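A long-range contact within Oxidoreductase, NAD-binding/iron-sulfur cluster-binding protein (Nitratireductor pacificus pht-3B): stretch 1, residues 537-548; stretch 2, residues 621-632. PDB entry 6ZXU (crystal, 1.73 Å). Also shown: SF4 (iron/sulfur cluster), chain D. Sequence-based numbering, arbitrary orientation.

Stretch 1, residues 537-548: DFCNQCRKCARE
Stretch 2, residues 621-632: AIIAMDDALQNG

Stretch 1 opens in a helix that began earlier in the chain and includes Asp537 to Cys539, turns through Gln541 and Cys542 (phi/psi -116/153°), and enters a second helix at Lys544, with Arg543 at the N-cap position. Stretch 2 continues a helix through Ala628 and then unwinds, Gln630 adopting left-handed angles (55/38°). The axes of helices 544-548 and 621-628 run 35° apart in direction and approach to 12.7 Å; the backbones are in closest register at Cys542 and Ile623, whose CA atoms lie 6.2 Å apart. The contact buries 419 Å², both sides summed.

Ile623 covers the most surface. Its CA-to-CB bond points toward stretch 1, and the m,t rotamer (chi1 -72°, chi2 158°) sets Ile623 CD1 over one face of the Phe538 ring, 4.1 Å from the centroid, in a CH-pi contact. Ile623 CD1 also packs 3.8 Å from Cys542 CB; the branched aliphatic side chain of Ile623 suits a site lined by the Phe538 ring and Cys542 CB, with Gln541 O also 3.7 Å from Ile623 CD1. Phe538 (chi1 -164°, chi2 -80°) starts sideways but brings its ring inward: Phe538 CE1 lies 3.5 Å from Ile623 CG1, and Ile622 CG2 sits at the ring edge.

Lys544 provides the polar anchor. Its CA-to-CB bond points toward stretch 2, and the extended chain, all four chi angles t, brings Lys544 NZ to Asp627 OD1 (2.8 Å) and Asp626 OD2 (2.9 Å) in salt bridges, and to the carbonyl Asn631 O (2.8 Å) by hydrogen bond. Three acceptors thus surround this buried amine. Asp627 (chi1 -76°) also receives Arg547: Arg547 NH1 bonds to Asp627 OD2 at 2.9 Å and Arg547 NH2 to Asp627 OD1 at 3.0 Å. Asn631 ND2 holds Asp626 OD1 at 2.7 Å.

Beside this contact, SG of Cys539, Cys542 and Cys545 binds FE4, FE2 and FE1 of the iron-sulfur cluster at 2.2, 2.3 and 2.3 Å, respectively.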

# COMPACT_ATOMS: atom_id res chain seq x y z
N ASP A 537 2.20 9.20 -24.93
CA ASP A 537 1.21 9.12 -26.05
C ASP A 537 -0.19 8.70 -25.56
O ASP A 537 -1.19 9.20 -26.05
CB ASP A 537 1.72 8.17 -27.14
CG ASP A 537 0.74 8.07 -28.36
OD1 ASP A 537 0.47 9.17 -28.93
OD2 ASP A 537 0.21 6.96 -28.68
N PHE A 538 -0.27 7.74 -24.62
CA PHE A 538 -1.55 7.28 -24.13
C PHE A 538 -2.27 8.40 -23.38
O PHE A 538 -3.44 8.71 -23.68
CB PHE A 538 -1.37 6.11 -23.20
CG PHE A 538 -2.65 5.33 -22.95
CD1 PHE A 538 -3.55 5.77 -22.09
CD2 PHE A 538 -2.84 4.08 -23.51
CE1 PHE A 538 -4.71 5.08 -21.83
CE2 PHE A 538 -3.97 3.33 -23.25
CZ PHE A 538 -4.90 3.83 -22.42
N CYS A 539 -1.64 8.94 -22.33
CA CYS A 539 -2.27 10.02 -21.55
C CYS A 539 -2.57 11.19 -22.44
O CYS A 539 -3.51 11.92 -22.26
CB CYS A 539 -1.41 10.50 -20.41
SG CYS A 539 -1.43 9.46 -19.02
N ASN A 540 -1.81 11.40 -23.49
CA ASN A 540 -2.15 12.50 -24.35
C ASN A 540 -3.49 12.41 -25.08
O ASN A 540 -4.05 13.37 -25.56
CB ASN A 540 -1.12 12.65 -25.41
CG ASN A 540 -0.83 14.05 -25.59
OD1 ASN A 540 -0.25 14.72 -24.65
ND2 ASN A 540 -1.32 14.60 -26.71
N GLN A 541 -3.99 11.20 -25.19
CA GLN A 541 -5.23 10.92 -25.91
C GLN A 541 -6.38 10.58 -24.97
O GLN A 541 -7.44 10.26 -25.44
CB GLN A 541 -5.05 9.69 -26.83
CG GLN A 541 -4.01 9.76 -27.88
CD GLN A 541 -3.93 8.49 -28.68
OE1 GLN A 541 -4.85 8.13 -29.40
NE2 GLN A 541 -2.85 7.83 -28.58
N CYS A 542 -6.15 10.53 -23.68
CA CYS A 542 -7.12 10.16 -22.71
C CYS A 542 -7.39 11.37 -21.78
O CYS A 542 -6.52 12.23 -21.58
CB CYS A 542 -6.59 8.99 -21.88
SG CYS A 542 -7.62 8.23 -20.61
N ARG A 543 -8.57 11.43 -21.19
CA ARG A 543 -8.92 12.45 -20.19
C ARG A 543 -9.76 11.93 -19.10
O ARG A 543 -10.46 12.70 -18.42
CB ARG A 543 -9.69 13.61 -20.82
CG ARG A 543 -9.03 14.33 -21.97
CD ARG A 543 -7.87 15.14 -21.51
NE ARG A 543 -7.24 15.92 -22.60
CZ ARG A 543 -6.49 15.43 -23.58
NH1 ARG A 543 -6.23 14.14 -23.67
NH2 ARG A 543 -5.98 16.24 -24.49
N LYS A 544 -9.74 10.63 -18.84
CA LYS A 544 -10.71 10.05 -17.92
C LYS A 544 -10.55 10.55 -16.47
O LYS A 544 -11.52 10.86 -15.78
CB LYS A 544 -10.71 8.54 -18.06
CG LYS A 544 -11.79 7.84 -17.20
CD LYS A 544 -12.10 6.47 -17.74
CE LYS A 544 -13.13 5.79 -16.86
NZ LYS A 544 -13.75 4.63 -17.56
N CYS A 545 -9.32 10.54 -15.95
CA CYS A 545 -9.04 11.03 -14.62
C CYS A 545 -9.49 12.48 -14.51
O CYS A 545 -10.07 12.83 -13.49
CB CYS A 545 -7.54 10.91 -14.31
SG CYS A 545 -6.41 11.72 -15.55
N ALA A 546 -9.14 13.32 -15.47
CA ALA A 546 -9.55 14.70 -15.44
C ALA A 546 -11.08 14.88 -15.36
O ALA A 546 -11.60 15.72 -14.61
CB ALA A 546 -8.96 15.42 -16.65
N ARG A 547 -11.80 14.13 -16.14
CA ARG A 547 -13.24 14.18 -16.19
C ARG A 547 -13.87 13.73 -14.94
O ARG A 547 -14.90 14.26 -14.55
CB ARG A 547 -13.72 13.26 -17.31
CG ARG A 547 -15.21 13.35 -17.65
CD ARG A 547 -15.52 12.30 -18.70
NE ARG A 547 -15.66 11.02 -18.07
CZ ARG A 547 -15.27 9.87 -18.60
NH1 ARG A 547 -14.63 9.86 -19.74
NH2 ARG A 547 -15.48 8.73 -17.93
N GLU A 548 -13.24 12.79 -14.21
CA GLU A 548 -13.86 12.23 -13.05
C GLU A 548 -13.48 12.84 -11.75
O GLU A 548 -13.95 12.44 -10.71
CB GLU A 548 -13.61 10.74 -13.01
CG GLU A 548 -14.23 9.94 -14.17
CD GLU A 548 -15.79 10.01 -14.23
OE1 GLU A 548 -16.43 10.38 -13.19
OE2 GLU A 548 -16.29 9.76 -15.31
N ALA A 621 -8.80 3.31 -29.15
CA ALA A 621 -9.87 2.36 -28.99
C ALA A 621 -9.99 1.84 -27.58
O ALA A 621 -11.07 1.65 -27.07
CB ALA A 621 -9.70 1.17 -29.90
N ILE A 622 -8.86 1.52 -26.98
CA ILE A 622 -8.84 1.11 -25.56
C ILE A 622 -9.37 2.21 -24.65
O ILE A 622 -10.17 1.97 -23.77
CB ILE A 622 -7.42 0.63 -25.20
CG1 ILE A 622 -7.07 -0.67 -25.89
CG2 ILE A 622 -7.30 0.42 -23.69
CD1 ILE A 622 -5.60 -1.02 -25.85
N ILE A 623 -8.97 3.43 -24.90
CA ILE A 623 -9.45 4.58 -24.13
C ILE A 623 -10.97 4.72 -24.25
O ILE A 623 -11.68 4.86 -23.25
CB ILE A 623 -8.70 5.87 -24.60
CG1 ILE A 623 -7.27 5.83 -24.12
CG2 ILE A 623 -9.37 7.11 -24.13
CD1 ILE A 623 -6.37 6.72 -24.94
N ALA A 624 -11.48 4.61 -25.46
CA ALA A 624 -12.92 4.77 -25.71
C ALA A 624 -13.74 3.60 -25.19
O ALA A 624 -14.81 3.81 -24.58
CB ALA A 624 -13.16 4.98 -27.18
N MET A 625 -13.22 2.40 -25.33
CA MET A 625 -13.96 1.24 -24.83
C MET A 625 -13.97 1.15 -23.34
O MET A 625 -14.87 0.53 -22.75
CB MET A 625 -13.46 -0.07 -25.45
CG MET A 625 -13.85 -0.25 -26.94
SD MET A 625 -15.61 0.00 -27.39
CE MET A 625 -16.31 -1.28 -26.40
N ASP A 626 -13.00 1.79 -22.69
CA ASP A 626 -12.99 1.77 -21.27
C ASP A 626 -14.27 2.45 -20.72
O ASP A 626 -14.78 2.07 -19.72
CB ASP A 626 -11.74 2.46 -20.71
CG ASP A 626 -11.47 2.06 -19.25
OD1 ASP A 626 -11.11 0.85 -19.07
OD2 ASP A 626 -11.58 2.92 -18.32
N ASP A 627 -14.70 3.52 -21.38
CA ASP A 627 -16.01 4.17 -21.03
C ASP A 627 -17.22 3.39 -21.53
O ASP A 627 -18.17 3.18 -20.77
CB ASP A 627 -16.00 5.56 -21.61
CG ASP A 627 -15.14 6.46 -20.78
OD1 ASP A 627 -15.09 6.20 -19.49
OD2 ASP A 627 -14.55 7.41 -21.37
N ALA A 628 -17.16 2.90 -22.78
CA ALA A 628 -18.31 2.18 -23.37
C ALA A 628 -18.64 0.95 -22.54
O ALA A 628 -19.82 0.70 -22.28
CB ALA A 628 -18.07 1.81 -24.78
N LEU A 629 -17.63 0.25 -22.05
CA LEU A 629 -17.84 -0.87 -21.15
C LEU A 629 -18.06 -0.48 -19.69
O LEU A 629 -18.14 -1.35 -18.82
CB LEU A 629 -16.70 -1.87 -21.28
CG LEU A 629 -16.48 -2.34 -22.73
CD1 LEU A 629 -15.30 -3.28 -22.83
CD2 LEU A 629 -17.67 -2.99 -23.37
N GLN A 630 -18.18 0.81 -19.42
CA GLN A 630 -18.40 1.32 -18.06
C GLN A 630 -17.39 0.89 -16.97
O GLN A 630 -17.77 0.62 -15.84
CB GLN A 630 -19.80 0.94 -17.61
CG GLN A 630 -20.83 1.59 -18.54
CD GLN A 630 -22.18 1.25 -18.05
OE1 GLN A 630 -22.86 2.13 -17.55
NE2 GLN A 630 -22.55 -0.06 -18.09
N ASN A 631 -16.10 0.83 -17.34
CA ASN A 631 -15.06 0.59 -16.38
C ASN A 631 -15.04 1.79 -15.49
O ASN A 631 -15.19 2.92 -15.92
CB ASN A 631 -13.73 0.34 -17.07
CG ASN A 631 -13.71 -0.98 -17.81
OD1 ASN A 631 -14.37 -1.90 -17.43
ND2 ASN A 631 -12.99 -1.06 -18.87
N GLY A 632 -14.94 1.53 -14.20
CA GLY A 632 -15.06 2.57 -13.20
C GLY A 632 -16.41 2.64 -12.50
O GLY A 632 -16.54 3.32 -11.51
FE1 SF4 D . -5.48 10.00 -16.67
FE2 SF4 D . -6.13 8.37 -18.86
FE3 SF4 D . -4.92 7.28 -16.70
FE4 SF4 D . -3.46 8.97 -18.26
S1 SF4 D . -4.42 6.98 -18.81
S2 SF4 D . -3.57 8.99 -16.08
S3 SF4 D . -5.12 10.38 -18.80
S4 SF4 D . -6.93 8.29 -16.85